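Local coordinates for protein fimbrial subunit CupB6 (Pseudomonas aeruginosa, PDB 5CYL) that forms the adhesive tip of a chaperone-usher pilus and probably mediates attachment during biofilm formation, at residues G61-S65 and I99-Q104; G84-S88 and S193-G197; V89-D93 and L108-V112. One frame throughout, in Å; residues are numbered along the deposited sequence.

Interaction 1: residues G61-S65 and I99-Q104; sequences GGNWS and IPVDNQ
The extended end of strand 56-65, residues 61-65, is met by the irregular connection 99-104 that follows strand 96-98. Nearest CA pairs run Gly62-Ile99 (5.4 Å), Asn63-Pro100 (5.2 Å) and Trp64-Val101 (4.5 Å). Ile99 (chi1 m, chi2 t) points toward the strand and sets its CG2 3.4 Å from C of Gly62 and 3.3 Å from N of Asn63; glycine suits position 62, since a CB there would collide with this methyl. Ile99 O accepts a weak bond (3.3 Å) from a water that accepts from Trp64 NE1 (3.0 Å). The CA-to-CB bond of Pro100 points away, yet its CD rests 3.6 Å from Gly62 O; Pro100 O takes the hydrogen bond from Trp64 N (2.9 Å) and lies 3.3 Å from Asn63 CA. Val101 CG2 packs on Trp64 CB at 3.7 Å; Trp64 (chi1 m, chi2 97°) points toward the loop, and its indole packs against Leu152 and Ile87. Asp102 O accepts from Asn63 ND2 (3.0 Å), while Asn63 OD1 accepts from Asn153. Asn103 and Gln104 carry the chain round this ND2. A connection passing from one sheet to the other, here lying against the buried Trp64, is a feature of beta-sandwich folds.

Interaction 2: residues G84-S88 and S193-G197; sequences GYRIS and SIAIG
Residues 84-88 run as extended strand, and facing them residues 193-197 leave the last turn of helix 191-194. This turn packs on the inward-facing Tyr85 and Ile87 of strand 83-90, in the buried core of the beta-sandwich beside Leu152 and Leu154 of strand 151-160. The nearest CA atoms, of Tyr85 and Ile194, are 8.0 Å apart, so side chains span the gap. Ser193 and Ile194 are helical; Ala195 (phi/psi -92/8) departs from that conformation, Ile196 is extended, and Gly197 takes a positive phi (84°) that favours glycine.

The principal apolar element is a CH-pi contact. Tyr85 (chi1 t, chi2 57°) points toward the turn, and Ile194, m at both chi angles, lays CD1 over one face of the Tyr85 ring, 3.6 Å from the centroid and 14° off the normal. Ile196 CG2 touches Ile87 CD1 more loosely, at 4.3 Å; both isoleucines are t at chi1 and chi2.

The same Ile196 CG2 makes a van der Waals contact with Tyr85 OH at 3.9 Å.

Among polar atoms, Tyr85 OH lies 3.2 Å from Ser193 O and is hydrogen-bonded to Gln125 NE2, which also donates to Ile194 O. Ser193 OG bonds back to Gly190 O.

Tyrosine fits because its ring offers a flat apolar face to isoleucine; the contact is therefore mainly apolar, with Gln125 tying the Tyr85 hydroxyl and Ile194 O together.

Interaction 3: residues V89-D93 and L108-V112; sequences VDAQD and LDKRV
A classic beta bulge on strand 106-112, where Leu108 (phi/psi -111/-21) and the extended Asp109 (-159/160) both face Ile60, is covered by the chain leaving strand 83-90. The touching parts, CA 89 to 93 and CA 108 to 111, run 63° apart, the nearest CA atoms being those of Ala91 and Asp109 at 5.4 Å. Val89 (chi1 m) points toward strand 106-112 and packs CG2 against Leu108 CB at 3.5 Å. Ala91, small enough for the close approach, brings CB to 3.5 Å from Leu108 O. Gln92 N donates to Asp109 OD1 (3.2 Å) and more weakly to Asp109 OD2 (3.4 Å). Asp109 suits this place: its OD2 also forms a salt bridge with Arg111 NH1 at 2.6 Å. Arg111, m at chi1 and chi2, folds back so that NH1 donates to Lys110 O at 3.1 Å, and Gln92 CG lies over one guanidinium face, 3.3 Å from Arg111 NH1. Asp93 OD2 forms a salt bridge with Arg97. A classic bulge in the outermost strand of its sheet is thus covered by the turn leading from strand 83-90 toward strand 96-98, as in beta-sandwich domains.

Overall arrangement
All three contacts lie in the N-terminal beta-sandwich of CupB6, and no bound ligand marks a site beside them. Interactions 1 and 2, with centres about 13 Å apart, share one interior: Trp64 CZ2 packs on Tyr85 CE2 at 3.6 Å, Trp64 CH2 reaches Ser193 CB at 3.8 Å, and Ile99 N probably hydrogen-bonds to Ile87 O at 2.9 Å. Interaction 3, its centre about 16 Å from that of interaction 1, meets it through Leu108 CD1, which lies 3.8 Å from Gly62 N and 3.9 Å from Ile99 CG1. Interactions 2 and 3, about 18 Å apart between centres, follow one another along strand 83-90 without touching otherwise. Ile99, bonded to Ile87 of one sheet and packed on Leu108 of the other, lies between the two sheets.

Interaction 1: residues G61-S65 and I99-Q104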
ATOM      1  N   GLY A  61      15.394 -15.382  25.594  1.00 51.13           N
ATOM      2  CA  GLY A  61      14.983 -16.251  24.495  1.00 51.58           C
ATOM      3  C   GLY A  61      13.762 -15.718  23.755  1.00 50.54           C
ATOM      4  O   GLY A  61      13.000 -14.926  24.294  1.00 50.40           O
ATOM      5  N   GLY A  62      13.575 -16.170  22.522  1.00 49.18           N
ATOM      6  CA  GLY A  62      12.367 -15.850  21.756  1.00 47.24           C
ATOM      7  C   GLY A  62      11.937 -16.987  20.876  1.00 46.48           C
ATOM      8  O   GLY A  62      12.733 -17.809  20.471  1.00 45.06           O
ATOM      9  N   ASN A  63      10.651 -17.066  20.601  1.00 48.33           N
ATOM     10  CA  ASN A  63      10.179 -17.901  19.498  1.00 49.63           C
ATOM     11  C   ASN A  63       8.768 -17.491  19.118  1.00 51.67           C
ATOM     12  O   ASN A  63       8.055 -16.879  19.907  1.00 56.01           O
ATOM     13  CB  ASN A  63      10.207 -19.366  19.878  1.00 51.12           C
ATOM     14  CG  ASN A  63       9.122 -19.724  20.849  1.00 51.82           C
ATOM     15  OD1 ASN A  63       8.714 -18.932  21.687  1.00 54.56           O
ATOM     16  ND2 ASN A  63       8.641 -20.939  20.748  1.00 50.72           N
ATOM     17  N   TRP A  64       8.366 -17.835  17.906  1.00 50.21           N
ATOM     18  CA  TRP A  64       7.020 -17.571  17.418  1.00 44.09           C
ATOM     19  C   TRP A  64       6.284 -18.883  17.531  1.00 47.62           C
ATOM     20  O   TRP A  64       6.751 -19.923  17.034  1.00 51.62           O
ATOM     21  CB  TRP A  64       7.014 -17.128  15.950  1.00 37.40           C
ATOM     22  CG  TRP A  64       7.312 -15.701  15.711  1.00 34.93           C
ATOM     23  CD1 TRP A  64       8.517 -15.174  15.382  1.00 38.29           C
ATOM     24  CD2 TRP A  64       6.401 -14.597  15.748  1.00 33.08           C
ATOM     25  NE1 TRP A  64       8.423 -13.791  15.241  1.00 36.87           N
ATOM     26  CE2 TRP A  64       7.125 -13.429  15.437  1.00 32.86           C
ATOM     27  CE3 TRP A  64       5.047 -14.484  16.000  1.00 33.17           C
ATOM     28  CZ2 TRP A  64       6.545 -12.167  15.417  1.00 31.24           C
ATOM     29  CZ3 TRP A  64       4.462 -13.208  15.947  1.00 32.85           C
ATOM     30  CH2 TRP A  64       5.219 -12.084  15.668  1.00 30.28           C
ATOM     31  N   SER A  65       5.125 -18.860  18.166  1.00 51.20           N
ATOM     32  CA  SER A  65       4.272 -20.068  18.196  1.00 54.38           C
ATOM     33  C   SER A  65       2.933 -19.767  17.552  1.00 56.35           C
ATOM     34  O   SER A  65       2.573 -18.610  17.273  1.00 54.88           O
ATOM     35  CB  SER A  65       4.070 -20.578  19.621  1.00 51.03           C
ATOM     36  OG  SER A  65       3.691 -19.502  20.450  1.00 50.38           O
ATOM     37  N   ILE A  99      14.186 -13.778  15.800  1.00 44.67           N
ATOM     38  CA  ILE A  99      13.417 -14.698  16.625  1.00 40.98           C
ATOM     39  C   ILE A  99      12.870 -15.717  15.655  1.00 40.09           C
ATOM     40  O   ILE A  99      12.302 -15.348  14.649  1.00 40.70           O
ATOM     41  CB  ILE A  99      12.313 -13.971  17.376  1.00 41.45           C
ATOM     42  CG1 ILE A  99      12.944 -12.893  18.292  1.00 41.53           C
ATOM     43  CG2 ILE A  99      11.443 -14.966  18.147  1.00 39.90           C
ATOM     44  CD1 ILE A  99      11.979 -11.850  18.765  1.00 42.23           C
ATOM     45  N   PRO A 100      13.057 -17.006  15.932  1.00 40.46           N
ATOM     46  CA  PRO A 100      12.624 -17.988  14.950  1.00 42.05           C
ATOM     47  C   PRO A 100      11.199 -18.454  15.143  1.00 49.25           C
ATOM     48  O   PRO A 100      10.623 -18.268  16.215  1.00 58.98           O
ATOM     49  CB  PRO A 100      13.552 -19.179  15.206  1.00 39.91           C
ATOM     50  CG  PRO A 100      13.869 -19.099  16.655  1.00 40.18           C
ATOM     51  CD  PRO A 100      13.828 -17.621  17.024  1.00 40.18           C
ATOM     52  N   VAL A 101      10.649 -19.097  14.133  1.00 49.44           N
ATOM     53  CA  VAL A 101       9.389 -19.799  14.306  1.00 49.48           C
ATOM     54  C   VAL A 101       9.747 -21.251  14.615  1.00 51.35           C
ATOM     55  O   VAL A 101      10.190 -21.971  13.751  1.00 53.90           O
ATOM     56  CB  VAL A 101       8.528 -19.724  13.040  1.00 48.49           C
ATOM     57  CG1 VAL A 101       7.250 -20.508  13.251  1.00 48.65           C
ATOM     58  CG2 VAL A 101       8.213 -18.277  12.670  1.00 44.23           C
ATOM     59  N   ASP A 102       9.606 -21.646  15.874  1.00 54.12           N
ATOM     60  CA  ASP A 102       9.920 -23.003  16.317  1.00 54.94           C
ATOM     61  C   ASP A 102       9.042 -23.346  17.527  1.00 54.70           C
ATOM     62  O   ASP A 102       8.419 -22.447  18.111  1.00 55.91           O
ATOM     63  CB  ASP A 102      11.414 -23.109  16.625  1.00 58.58           C
ATOM     64  CG  ASP A 102      11.882 -24.546  16.776  1.00 66.38           C
ATOM     65  OD1 ASP A 102      11.246 -25.476  16.239  1.00 70.92           O
ATOM     66  OD2 ASP A 102      12.886 -24.766  17.463  1.00 70.89           O
ATOM     67  N   ASN A 103       8.933 -24.614  17.882  1.00 54.05           N
ATOM     68  CA  ASN A 103       8.066 -24.966  19.000  1.00 58.10           C
ATOM     69  C   ASN A 103       8.697 -24.568  20.322  1.00 64.43           C
ATOM     70  O   ASN A 103       7.998 -24.409  21.304  1.00 67.12           O
ATOM     71  CB  ASN A 103       7.709 -26.448  18.976  1.00 60.22           C
ATOM     72  CG  ASN A 103       8.892 -27.323  18.636  1.00 64.21           C
ATOM     73  OD1 ASN A 103       9.629 -27.024  17.700  1.00 72.41           O
ATOM     74  ND2 ASN A 103       9.106 -28.390  19.412  1.00 63.98           N
ATOM     75  N   GLN A 104      10.007 -24.384  20.316  1.00 64.36           N
ATOM     76  CA  GLN A 104      10.756 -24.125  21.530  1.00 60.12           C
ATOM     77  C   GLN A 104      11.436 -22.805  21.438  1.00 58.08           C
ATOM     78  O   GLN A 104      11.890 -22.448  20.351  1.00 63.94           O
ATOM     79  CB  GLN A 104      11.787 -25.219  21.733  1.00 59.76           C
ATOM     80  CG  GLN A 104      11.237 -26.386  22.509  1.00 56.82           C
ATOM     81  CD  GLN A 104      12.300 -27.387  22.779  1.00 52.79           C
ATOM     82  OE1 GLN A 104      12.704 -27.570  23.913  1.00 54.08           O
ATOM     83  NE2 GLN A 104      12.830 -27.986  21.723  1.00 57.55           N
TER
HETATM   84  O   HOH W   1      10.662 -12.640  13.653  1.00 54.08           O

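Interaction 2: residues G84-S88 and S193-G197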
ATOM      1  N   GLY A  84       5.285  -8.925   5.260  1.00 40.43           N
ATOM      2  CA  GLY A  84       5.638  -9.872   6.328  1.00 39.48           C
ATOM      3  C   GLY A  84       6.357  -9.202   7.492  1.00 43.29           C
ATOM      4  O   GLY A  84       7.051  -8.211   7.317  1.00 45.71           O
ATOM      5  N   TYR A  85       6.155  -9.756   8.681  1.00 44.21           N
ATOM      6  CA  TYR A  85       6.733  -9.199   9.909  1.00 42.23           C
ATOM      7  C   TYR A  85       7.846 -10.102  10.413  1.00 42.89           C
ATOM      8  O   TYR A  85       7.665 -11.320  10.565  1.00 42.94           O
ATOM      9  CB  TYR A  85       5.665  -9.040  10.977  1.00 43.61           C
ATOM     10  CG  TYR A  85       6.167  -8.475  12.288  1.00 46.95           C
ATOM     11  CD1 TYR A  85       6.816  -7.248  12.344  1.00 48.71           C
ATOM     12  CD2 TYR A  85       5.979  -9.173  13.472  1.00 42.97           C
ATOM     13  CE1 TYR A  85       7.276  -6.738  13.545  1.00 51.02           C
ATOM     14  CE2 TYR A  85       6.397  -8.654  14.693  1.00 42.74           C
ATOM     15  CZ  TYR A  85       7.068  -7.440  14.721  1.00 46.86           C
ATOM     16  OH  TYR A  85       7.511  -6.917  15.901  1.00 46.29           O
ATOM     17  N   ARG A  86       8.996  -9.500  10.657  1.00 41.47           N
ATOM     18  CA  ARG A  86      10.171 -10.204  11.150  1.00 41.96           C
ATOM     19  C   ARG A  86      10.721  -9.418  12.334  1.00 44.86           C
ATOM     20  O   ARG A  86      10.914  -8.208  12.246  1.00 46.19           O
ATOM     21  CB  ARG A  86      11.219 -10.251  10.024  1.00 41.33           C
ATOM     22  CG  ARG A  86      12.463 -11.058  10.280  1.00 43.89           C
ATOM     23  CD  ARG A  86      13.197 -11.250   8.962  1.00 46.17           C
ATOM     24  NE  ARG A  86      13.692  -9.994   8.395  1.00 48.10           N
ATOM     25  CZ  ARG A  86      14.077  -9.826   7.132  1.00 48.93           C
ATOM     26  NH1 ARG A  86      14.018 -10.837   6.263  1.00 47.27           N
ATOM     27  NH2 ARG A  86      14.526  -8.644   6.708  1.00 48.89           N
ATOM     28  N   ILE A  87      10.980 -10.081  13.447  1.00 45.08           N
ATOM     29  CA  ILE A  87      11.578  -9.398  14.611  1.00 43.01           C
ATOM     30  C   ILE A  87      12.867 -10.079  15.063  1.00 44.16           C
ATOM     31  O   ILE A  87      12.954 -11.280  15.187  1.00 44.83           O
ATOM     32  CB  ILE A  87      10.594  -9.265  15.777  1.00 41.88           C
ATOM     33  CG1 ILE A  87      11.205  -8.371  16.859  1.00 43.08           C
ATOM     34  CG2 ILE A  87      10.165 -10.633  16.312  1.00 43.78           C
ATOM     35  CD1 ILE A  87      10.223  -7.854  17.887  1.00 44.90           C
ATOM     36  N   SER A  88      13.891  -9.269  15.260  1.00 48.42           N
ATOM     37  CA  SER A  88      15.217  -9.773  15.676  1.00 51.53           C
ATOM     38  C   SER A  88      15.768  -8.985  16.868  1.00 50.67           C
ATOM     39  O   SER A  88      15.399  -7.842  17.108  1.00 45.96           O
ATOM     40  CB  SER A  88      16.188  -9.803  14.507  1.00 51.75           C
ATOM     41  OG  SER A  88      15.917  -8.720  13.655  1.00 67.28           O
ATOM     42  N   SER A 193       2.053  -8.049  19.267  1.00 46.00           N
ATOM     43  CA  SER A 193       3.362  -8.452  18.748  1.00 46.34           C
ATOM     44  C   SER A 193       3.909  -7.325  17.870  1.00 47.86           C
ATOM     45  O   SER A 193       5.079  -6.958  17.964  1.00 47.72           O
ATOM     46  CB  SER A 193       3.249  -9.746  17.941  1.00 44.72           C
ATOM     47  OG  SER A 193       2.366  -9.589  16.844  1.00 45.83           O
ATOM     48  N   ILE A 194       3.035  -6.772  17.033  1.00 47.63           N
ATOM     49  CA  ILE A 194       3.355  -5.627  16.176  1.00 46.38           C
ATOM     50  C   ILE A 194       3.616  -4.355  16.990  1.00 45.67           C
ATOM     51  O   ILE A 194       4.483  -3.549  16.640  1.00 49.63           O
ATOM     52  CB  ILE A 194       2.242  -5.378  15.139  1.00 46.82           C
ATOM     53  CG1 ILE A 194       2.186  -6.544  14.145  1.00 49.21           C
ATOM     54  CG2 ILE A 194       2.456  -4.065  14.398  1.00 43.26           C
ATOM     55  CD1 ILE A 194       3.340  -6.562  13.157  1.00 42.07           C
ATOM     56  N   ALA A 195       2.859  -4.185  18.061  1.00 43.62           N
ATOM     57  CA  ALA A 195       2.869  -2.950  18.844  1.00 49.95           C
ATOM     58  C   ALA A 195       3.874  -2.982  20.001  1.00 54.00           C
ATOM     59  O   ALA A 195       3.903  -2.091  20.836  1.00 49.46           O
ATOM     60  CB  ALA A 195       1.478  -2.644  19.367  1.00 43.56           C
ATOM     61  N   ILE A 196       4.687  -4.018  20.034  1.00 56.14           N
ATOM     62  CA  ILE A 196       5.606  -4.253  21.135  1.00 57.07           C
ATOM     63  C   ILE A 196       6.587  -3.102  21.329  1.00 56.75           C
ATOM     64  O   ILE A 196       7.102  -2.545  20.365  1.00 60.70           O
ATOM     65  CB  ILE A 196       6.412  -5.543  20.915  1.00 58.58           C
ATOM     66  CG1 ILE A 196       7.429  -5.737  22.036  1.00 58.83           C
ATOM     67  CG2 ILE A 196       7.095  -5.495  19.561  1.00 55.85           C
ATOM     68  CD1 ILE A 196       8.524  -6.727  21.712  1.00 60.38           C
ATOM     69  N   GLY A 197       6.819  -2.761  22.590  1.00 61.05           N
ATOM     70  CA  GLY A 197       7.748  -1.709  22.955  1.00 64.93           C
ATOM     71  C   GLY A 197       7.143  -0.323  22.916  1.00 66.08           C
ATOM     72  O   GLY A 197       7.811   0.677  23.212  1.00 70.19           O
TER

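Interaction 3: residues V89-D93 and L108-V112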
ATOM      1  N   VAL A  89      16.657  -9.632  17.620  1.00 52.62           N
ATOM      2  CA  VAL A  89      17.296  -8.991  18.792  1.00 54.23           C
ATOM      3  C   VAL A  89      18.722  -8.583  18.480  1.00 57.57           C
ATOM      4  O   VAL A  89      19.457  -9.362  17.875  1.00 54.94           O
ATOM      5  CB  VAL A  89      17.283  -9.890  20.032  1.00 50.37           C
ATOM      6  CG1 VAL A  89      15.884 -10.440  20.283  1.00 55.89           C
ATOM      7  CG2 VAL A  89      18.241 -11.034  19.875  1.00 50.70           C
ATOM      8  N   ASP A  90      19.086  -7.373  18.875  1.00 68.22           N
ATOM      9  CA  ASP A  90      20.459  -6.908  18.718  1.00 79.46           C
ATOM     10  C   ASP A  90      21.214  -7.410  19.915  1.00 78.06           C
ATOM     11  O   ASP A  90      21.181  -6.807  20.988  1.00 77.96           O
ATOM     12  CB  ASP A  90      20.519  -5.383  18.660  1.00 87.35           C
ATOM     13  CG  ASP A  90      19.606  -4.809  17.611  1.00102.12           C
ATOM     14  OD1 ASP A  90      19.555  -5.407  16.505  1.00116.65           O
ATOM     15  OD2 ASP A  90      18.936  -3.776  17.903  1.00101.38           O
ATOM     16  N   ALA A  91      21.894  -8.523  19.723  1.00 76.56           N
ATOM     17  CA  ALA A  91      22.617  -9.194  20.815  1.00 81.40           C
ATOM     18  C   ALA A  91      23.896  -8.455  21.245  1.00 84.76           C
ATOM     19  O   ALA A  91      24.551  -7.798  20.429  1.00 90.68           O
ATOM     20  CB  ALA A  91      22.939 -10.627  20.437  1.00 87.85           C
ATOM     21  N   GLN A  92      24.199  -8.556  22.528  1.00 78.81           N
ATOM     22  CA  GLN A  92      25.402  -7.994  23.109  1.00 69.92           C
ATOM     23  C   GLN A  92      26.678  -8.509  22.425  1.00 64.35           C
ATOM     24  O   GLN A  92      27.640  -7.764  22.263  1.00 57.84           O
ATOM     25  CB  GLN A  92      25.446  -8.315  24.599  1.00 72.66           C
ATOM     26  CG  GLN A  92      25.094  -7.165  25.529  1.00 81.92           C
ATOM     27  CD  GLN A  92      25.816  -7.258  26.883  1.00 89.75           C
ATOM     28  OE1 GLN A  92      25.840  -8.315  27.522  1.00 79.44           O
ATOM     29  NE2 GLN A  92      26.429  -6.150  27.311  1.00 91.17           N
ATOM     30  N   ASP A  93      26.702  -9.774  22.034  1.00 61.92           N
ATOM     31  CA  ASP A  93      27.880 -10.330  21.350  1.00 65.95           C
ATOM     32  C   ASP A  93      28.040  -9.709  19.943  1.00 76.01           C
ATOM     33  O   ASP A  93      28.989 -10.029  19.209  1.00 83.95           O
ATOM     34  CB  ASP A  93      27.832 -11.865  21.296  1.00 63.60           C
ATOM     35  CG  ASP A  93      26.524 -12.378  20.799  1.00 70.54           C
ATOM     36  OD1 ASP A  93      25.528 -11.646  20.993  1.00 80.83           O
ATOM     37  OD2 ASP A  93      26.517 -13.476  20.224  1.00 66.12           O
ATOM     38  N   LEU A 108      18.933 -16.153  22.542  1.00 45.83           N
ATOM     39  CA  LEU A 108      19.382 -15.111  21.617  1.00 46.89           C
ATOM     40  C   LEU A 108      20.310 -14.095  22.212  1.00 52.06           C
ATOM     41  O   LEU A 108      21.007 -13.401  21.480  1.00 57.03           O
ATOM     42  CB  LEU A 108      18.201 -14.396  20.971  1.00 45.77           C
ATOM     43  CG  LEU A 108      17.240 -15.394  20.321  1.00 45.61           C
ATOM     44  CD1 LEU A 108      15.951 -14.684  19.937  1.00 43.37           C
ATOM     45  CD2 LEU A 108      17.873 -16.172  19.168  1.00 40.05           C
ATOM     46  N   ASP A 109      20.287 -13.982  23.533  1.00 59.09           N
ATOM     47  CA  ASP A 109      21.134 -13.050  24.265  1.00 57.89           C
ATOM     48  C   ASP A 109      21.242 -13.520  25.705  1.00 57.00           C
ATOM     49  O   ASP A 109      20.434 -14.314  26.174  1.00 54.70           O
ATOM     50  CB  ASP A 109      20.566 -11.637  24.178  1.00 58.03           C
ATOM     51  CG  ASP A 109      21.634 -10.576  24.141  1.00 60.81           C
ATOM     52  OD1 ASP A 109      22.846 -10.925  24.103  1.00 64.99           O
ATOM     53  OD2 ASP A 109      21.276  -9.369  24.169  1.00 59.11           O
ATOM     54  N   LYS A 110      22.267 -13.043  26.386  1.00 61.95           N
ATOM     55  CA  LYS A 110      22.395 -13.214  27.838  1.00 60.45           C
ATOM     56  C   LYS A 110      22.734 -11.877  28.457  1.00 59.16           C
ATOM     57  O   LYS A 110      23.218 -10.986  27.779  1.00 55.28           O
ATOM     58  CB  LYS A 110      23.413 -14.285  28.185  1.00 60.16           C
ATOM     59  CG  LYS A 110      24.394 -14.593  27.080  1.00 67.99           C
ATOM     60  CD  LYS A 110      25.293 -15.801  27.383  1.00 72.61           C
ATOM     61  CE  LYS A 110      24.515 -16.998  27.906  1.00 70.54           C
ATOM     62  NZ  LYS A 110      25.324 -18.251  27.996  1.00 70.09           N
ATOM     63  N   ARG A 111      22.420 -11.734  29.732  1.00 64.18           N
ATOM     64  CA  ARG A 111      22.712 -10.507  30.478  1.00 70.13           C
ATOM     65  C   ARG A 111      23.366 -10.894  31.784  1.00 77.23           C
ATOM     66  O   ARG A 111      22.877 -11.792  32.480  1.00 81.03           O
ATOM     67  CB  ARG A 111      21.439  -9.719  30.747  1.00 71.09           C
ATOM     68  CG  ARG A 111      20.936  -8.911  29.568  1.00 71.08           C
ATOM     69  CD  ARG A 111      21.920  -7.840  29.179  1.00 68.54           C
ATOM     70  NE  ARG A 111      21.431  -7.011  28.092  1.00 75.02           N
ATOM     71  CZ  ARG A 111      21.548  -7.309  26.809  1.00 78.49           C
ATOM     72  NH1 ARG A 111      22.133  -8.431  26.435  1.00 75.08           N
ATOM     73  NH2 ARG A 111      21.076  -6.481  25.890  1.00 88.76           N
ATOM     74  N   VAL A 112      24.482 -10.251  32.100  1.00 79.31           N
ATOM     75  CA  VAL A 112      25.157 -10.538  33.354  1.00 83.52           C
ATOM     76  C   VAL A 112      24.218 -10.112  34.481  1.00 84.66           C
ATOM     77  O   VAL A 112      23.722  -8.986  34.469  1.00 79.77           O
ATOM     78  CB  VAL A 112      26.493  -9.799  33.454  1.00 85.00           C
ATOM     79  CG1 VAL A 112      27.350 -10.094  32.224  1.00 74.55           C
ATOM     80  CG2 VAL A 112      26.263  -8.300  33.624  1.00 80.80           C
TER